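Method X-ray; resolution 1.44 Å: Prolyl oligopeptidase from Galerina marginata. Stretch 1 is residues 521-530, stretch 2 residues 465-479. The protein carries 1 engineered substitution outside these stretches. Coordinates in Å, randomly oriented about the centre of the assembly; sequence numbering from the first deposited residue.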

# COMPACT_ATOMS: atom_id res chain seq x y z
N ALA A 521 5.07 25.90 3.49
CA ALA A 521 5.47 25.10 2.35
C ALA A 521 4.22 24.53 1.70
O ALA A 521 3.13 24.62 2.25
CB ALA A 521 6.39 23.96 2.80
N ILE A 522 4.38 23.96 0.51
CA ILE A 522 3.27 23.33 -0.19
C ILE A 522 3.60 21.84 -0.39
O ILE A 522 4.77 21.44 -0.36
CB ILE A 522 2.95 24.02 -1.52
CG1 ILE A 522 4.03 23.79 -2.56
CG2 ILE A 522 2.68 25.51 -1.31
CD1 ILE A 522 3.74 24.38 -3.91
N PHE A 523 2.55 21.02 -0.55
CA PHE A 523 2.68 19.59 -0.83
C PHE A 523 2.07 19.34 -2.20
O PHE A 523 0.95 19.74 -2.48
CB PHE A 523 1.92 18.79 0.22
CG PHE A 523 2.04 17.31 0.16
CD1 PHE A 523 3.27 16.71 0.26
CD2 PHE A 523 0.91 16.54 0.09
CE1 PHE A 523 3.41 15.33 0.26
CE2 PHE A 523 1.04 15.15 0.05
CZ PHE A 523 2.27 14.57 0.13
N ALA A 524 2.82 18.66 -3.06
CA ALA A 524 2.44 18.46 -4.45
C ALA A 524 2.42 16.98 -4.75
O ALA A 524 3.38 16.27 -4.47
CB ALA A 524 3.43 19.16 -5.37
N VAL A 525 1.35 16.52 -5.41
CA VAL A 525 1.16 15.09 -5.72
C VAL A 525 0.76 14.95 -7.17
O VAL A 525 -0.43 15.00 -7.50
CB VAL A 525 0.10 14.46 -4.81
CG1 VAL A 525 0.02 12.96 -5.04
CG2 VAL A 525 0.40 14.74 -3.33
N PRO A 526 1.72 14.86 -8.08
CA PRO A 526 1.40 14.72 -9.51
C PRO A 526 0.95 13.31 -9.83
O PRO A 526 1.55 12.32 -9.40
CB PRO A 526 2.72 15.06 -10.21
CG PRO A 526 3.77 14.68 -9.21
CD PRO A 526 3.17 14.99 -7.86
N SER A 527 -0.08 13.21 -10.67
CA SER A 527 -0.66 11.93 -11.05
C SER A 527 0.09 11.37 -12.27
O SER A 527 -0.48 11.18 -13.34
CB SER A 527 -2.14 12.09 -11.38
OG SER A 527 -2.84 12.77 -10.33
N ILE A 528 1.35 11.02 -12.06
CA ILE A 528 2.23 10.64 -13.16
C ILE A 528 1.85 9.28 -13.75
O ILE A 528 1.28 8.39 -13.08
CB ILE A 528 3.69 10.67 -12.69
CG1 ILE A 528 3.95 9.59 -11.65
CG2 ILE A 528 4.03 12.06 -12.22
CD1 ILE A 528 5.35 9.70 -11.02
N ARG A 529 2.19 9.11 -15.02
CA ARG A 529 1.96 7.86 -15.72
C ARG A 529 2.74 6.73 -15.07
O ARG A 529 3.76 6.96 -14.41
CB ARG A 529 2.31 8.00 -17.19
CG ARG A 529 1.26 8.77 -17.98
CD ARG A 529 1.67 9.02 -19.39
NE ARG A 529 2.75 9.98 -19.43
CZ ARG A 529 3.34 10.41 -20.53
NH1 ARG A 529 3.02 9.91 -21.72
NH2 ARG A 529 4.28 11.31 -20.43
N GLY A 530 2.22 5.52 -15.23
CA GLY A 530 2.58 4.38 -14.44
C GLY A 530 1.63 4.11 -13.28
O GLY A 530 1.44 2.97 -12.87
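Stretch 2 465-479: WYESKDGTKIPMFIV

Stretch 2 lies on stretch 1 mainly as a neighbouring strand in one sheet. Residues 473-479 run against 522-526 with their axes 4.4 Å apart at closest approach and their N-to-C directions at 160°, so the pairing is antiparallel with a modest departure from exact alignment. This strand is the second arm of a hairpin: strand 465-467 leads into a type I turn from S468 to G471, and the chain returns as 473-479. The hairpin is closed by Y466 N to I474 O at 2.9 Å and I474 N to Y466 O at 2.8 Å.

The register follows from the hydrogen bonds. F523 and V479 form one hydrogen-bonded pair, with F523 N to V479 O at 2.9 Å and V479 N to F523 O at 2.8 Å; V525 and F477 form the next, with V525 N to F477 O at 2.9 Å and F477 N to V525 O at 3.0 Å. S527 N then donates to P475 O at 2.9 Å, its angle of 172° being nearly linear, so the ladder extends one step beyond strand 522-526. Between these rungs the carbonyls also receive CA-H groups: A524 CA lies 3.2 Å from F477 O, and I478 CA 3.4 Å from F523 O. Of the two non-hydrogen-bonded pairs, P526 CA and M476 CA approach to 3.9 Å, whereas A524 CA and I478 CA stand 4.6 Å apart, so the spacing narrows at P526.

Side chains alternate between the two faces. On one, F523 pairs with V479 (CB to CB, 4.1 Å) and V525 with F477 (CB to CB, 4.2 Å). The F523 ring leads away from stretch 2, and V479 CG2 lies at its edge, near the ring plane. On the other face, the small A524 leaves a shallow place beside P526, and the M476 side chain, t at chi1 and chi2, puts its sulfur there: M476 SD is 3.9 Å from A524 CB and also 3.9 Å from P526 CB. The thioether thus touches both residues. Y466 reaches P526 as well, its OH 3.5 Å and its CE1 4.0 Å from P526 CB; the same OH is 3.7 Å from I528 CG2.

Beyond the end of strand 522-526, I474, still in strand 473-479, directs its CB toward stretch 1, and its CG2 packs 3.5 Å from S527 O. R529 starts sideways, but its side chain, with chi1 and chi3 both m, brings the guanidinium to the turn, where it has the largest covered area of any residue here, 96 Å². NH1 of R529 meets D470 OD2 at 2.9 Å and 166°, a salt bridge, while R529 NH2 adds a weak bond to the same OD2 at 3.4 Å. D470 lies at the guanidinium edge, and T472 OG1 sits over one face, 3.3 Å from R529 NH1 but at a poor angle for a hydrogen bond. The other carboxylate oxygen, D470 OD1, accepts from T472 OG1 at 2.7 Å and T472 N at 3.0 Å, bonds that help fix the carboxylate. Altogether the two stretches bury 770 Å², both sides summed.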

# COMPACT_ATOMS: atom_id res chain seq x y z
N TRP A 465 -3.10 21.41 -13.78
CA TRP A 465 -2.63 20.57 -14.87
C TRP A 465 -1.36 21.16 -15.46
O TRP A 465 -1.25 22.38 -15.63
CB TRP A 465 -3.70 20.43 -15.97
CG TRP A 465 -4.94 19.73 -15.51
CD1 TRP A 465 -5.94 20.24 -14.75
CD2 TRP A 465 -5.29 18.40 -15.81
NE1 TRP A 465 -6.88 19.28 -14.52
CE2 TRP A 465 -6.52 18.14 -15.19
CE3 TRP A 465 -4.68 17.40 -16.55
CZ2 TRP A 465 -7.15 16.87 -15.30
CZ3 TRP A 465 -5.29 16.19 -16.68
CH2 TRP A 465 -6.53 15.93 -16.05
N TYR A 466 -0.42 20.28 -15.76
CA TYR A 466 0.85 20.66 -16.39
C TYR A 466 1.09 19.74 -17.58
O TYR A 466 0.42 18.74 -17.77
CB TYR A 466 2.03 20.64 -15.40
CG TYR A 466 2.41 19.26 -14.92
CD1 TYR A 466 1.75 18.64 -13.88
CD2 TYR A 466 3.47 18.58 -15.50
CE1 TYR A 466 2.11 17.37 -13.45
CE2 TYR A 466 3.82 17.33 -15.07
CZ TYR A 466 3.16 16.74 -14.04
OH TYR A 466 3.55 15.48 -13.62
N GLU A 467 2.11 20.06 -18.36
CA GLU A 467 2.41 19.32 -19.58
C GLU A 467 3.75 18.62 -19.43
O GLU A 467 4.73 19.22 -18.98
CB GLU A 467 2.49 20.30 -20.77
CG GLU A 467 2.60 19.65 -22.11
CD GLU A 467 2.55 20.67 -23.23
OE1 GLU A 467 1.73 21.60 -23.13
OE2 GLU A 467 3.30 20.52 -24.22
N SER A 468 3.78 17.35 -19.78
CA SER A 468 5.00 16.59 -19.77
C SER A 468 5.76 16.83 -21.06
O SER A 468 5.25 17.45 -21.99
CB SER A 468 4.73 15.10 -19.53
OG SER A 468 5.94 14.43 -19.18
N LYS A 469 6.98 16.30 -21.11
CA LYS A 469 7.85 16.41 -22.29
C LYS A 469 7.14 16.12 -23.60
O LYS A 469 7.28 16.88 -24.57
CB LYS A 469 9.02 15.43 -22.08
CG LYS A 469 10.04 15.46 -23.16
CD LYS A 469 11.19 14.52 -22.85
CE LYS A 469 12.04 14.26 -24.08
NZ LYS A 469 13.18 13.42 -23.69
N ASP A 470 6.37 15.04 -23.66
CA ASP A 470 5.73 14.58 -24.86
C ASP A 470 4.40 15.26 -25.12
O ASP A 470 3.72 14.90 -26.09
CB ASP A 470 5.62 13.06 -24.88
CG ASP A 470 4.57 12.49 -23.91
OD1 ASP A 470 3.86 13.29 -23.26
OD2 ASP A 470 4.42 11.24 -23.84
N GLY A 471 4.00 16.21 -24.30
CA GLY A 471 2.78 16.94 -24.52
C GLY A 471 1.59 16.46 -23.70
O GLY A 471 0.57 17.16 -23.65
N THR A 472 1.72 15.32 -23.01
CA THR A 472 0.62 14.80 -22.21
C THR A 472 0.31 15.73 -21.05
O THR A 472 1.21 16.20 -20.34
CB THR A 472 0.98 13.42 -21.67
OG1 THR A 472 1.36 12.57 -22.75
CG2 THR A 472 -0.21 12.81 -20.94
N LYS A 473 -0.96 16.01 -20.86
CA LYS A 473 -1.42 16.81 -19.74
C LYS A 473 -1.60 15.93 -18.52
O LYS A 473 -2.25 14.88 -18.58
CB LYS A 473 -2.71 17.52 -20.11
CG LYS A 473 -2.57 18.43 -21.33
CD LYS A 473 -1.50 19.48 -21.14
CE LYS A 473 -1.43 20.46 -22.34
NZ LYS A 473 -1.31 19.72 -23.66
N ILE A 474 -1.01 16.35 -17.41
CA ILE A 474 -0.95 15.57 -16.17
C ILE A 474 -1.58 16.43 -15.09
O ILE A 474 -1.19 17.59 -14.92
CB ILE A 474 0.49 15.23 -15.75
CG1 ILE A 474 1.35 14.65 -16.88
CG2 ILE A 474 0.47 14.30 -14.55
CD1 ILE A 474 0.99 13.36 -17.37
N PRO A 475 -2.51 15.91 -14.28
CA PRO A 475 -3.01 16.67 -13.13
C PRO A 475 -2.12 16.47 -11.91
O PRO A 475 -1.42 15.47 -11.78
CB PRO A 475 -4.38 16.05 -12.85
CG PRO A 475 -4.16 14.63 -13.24
CD PRO A 475 -3.17 14.58 -14.38
N MET A 476 -2.16 17.46 -11.04
CA MET A 476 -1.35 17.46 -9.83
C MET A 476 -2.14 18.13 -8.71
O MET A 476 -2.62 19.26 -8.86
CB MET A 476 -0.06 18.24 -10.05
CG MET A 476 0.81 18.38 -8.81
SD MET A 476 2.55 18.79 -9.15
CE MET A 476 2.42 20.19 -10.24
N PHE A 477 -2.19 17.47 -7.55
CA PHE A 477 -2.76 18.11 -6.36
C PHE A 477 -1.73 19.01 -5.71
O PHE A 477 -0.55 18.66 -5.62
CB PHE A 477 -3.17 17.06 -5.35
CG PHE A 477 -4.28 16.16 -5.79
CD1 PHE A 477 -5.55 16.66 -6.03
CD2 PHE A 477 -4.06 14.81 -5.94
CE1 PHE A 477 -6.59 15.79 -6.41
CE2 PHE A 477 -5.14 13.94 -6.30
CZ PHE A 477 -6.36 14.45 -6.53
N ILE A 478 -2.17 20.20 -5.28
CA ILE A 478 -1.33 21.13 -4.53
C ILE A 478 -2.06 21.42 -3.23
O ILE A 478 -3.21 21.88 -3.25
CB ILE A 478 -1.04 22.41 -5.32
CG1 ILE A 478 -0.22 22.04 -6.57
CG2 ILE A 478 -0.26 23.35 -4.46
CD1 ILE A 478 0.23 23.25 -7.46
N VAL A 479 -1.39 21.19 -2.10
CA VAL A 479 -1.94 21.42 -0.78
C VAL A 479 -1.15 22.53 -0.11
O VAL A 479 0.09 22.53 -0.15
CB VAL A 479 -1.92 20.15 0.10
CG1 VAL A 479 -2.64 20.40 1.40
CG2 VAL A 479 -2.54 18.99 -0.66
O HOH W 1 6.50 13.02 -21.51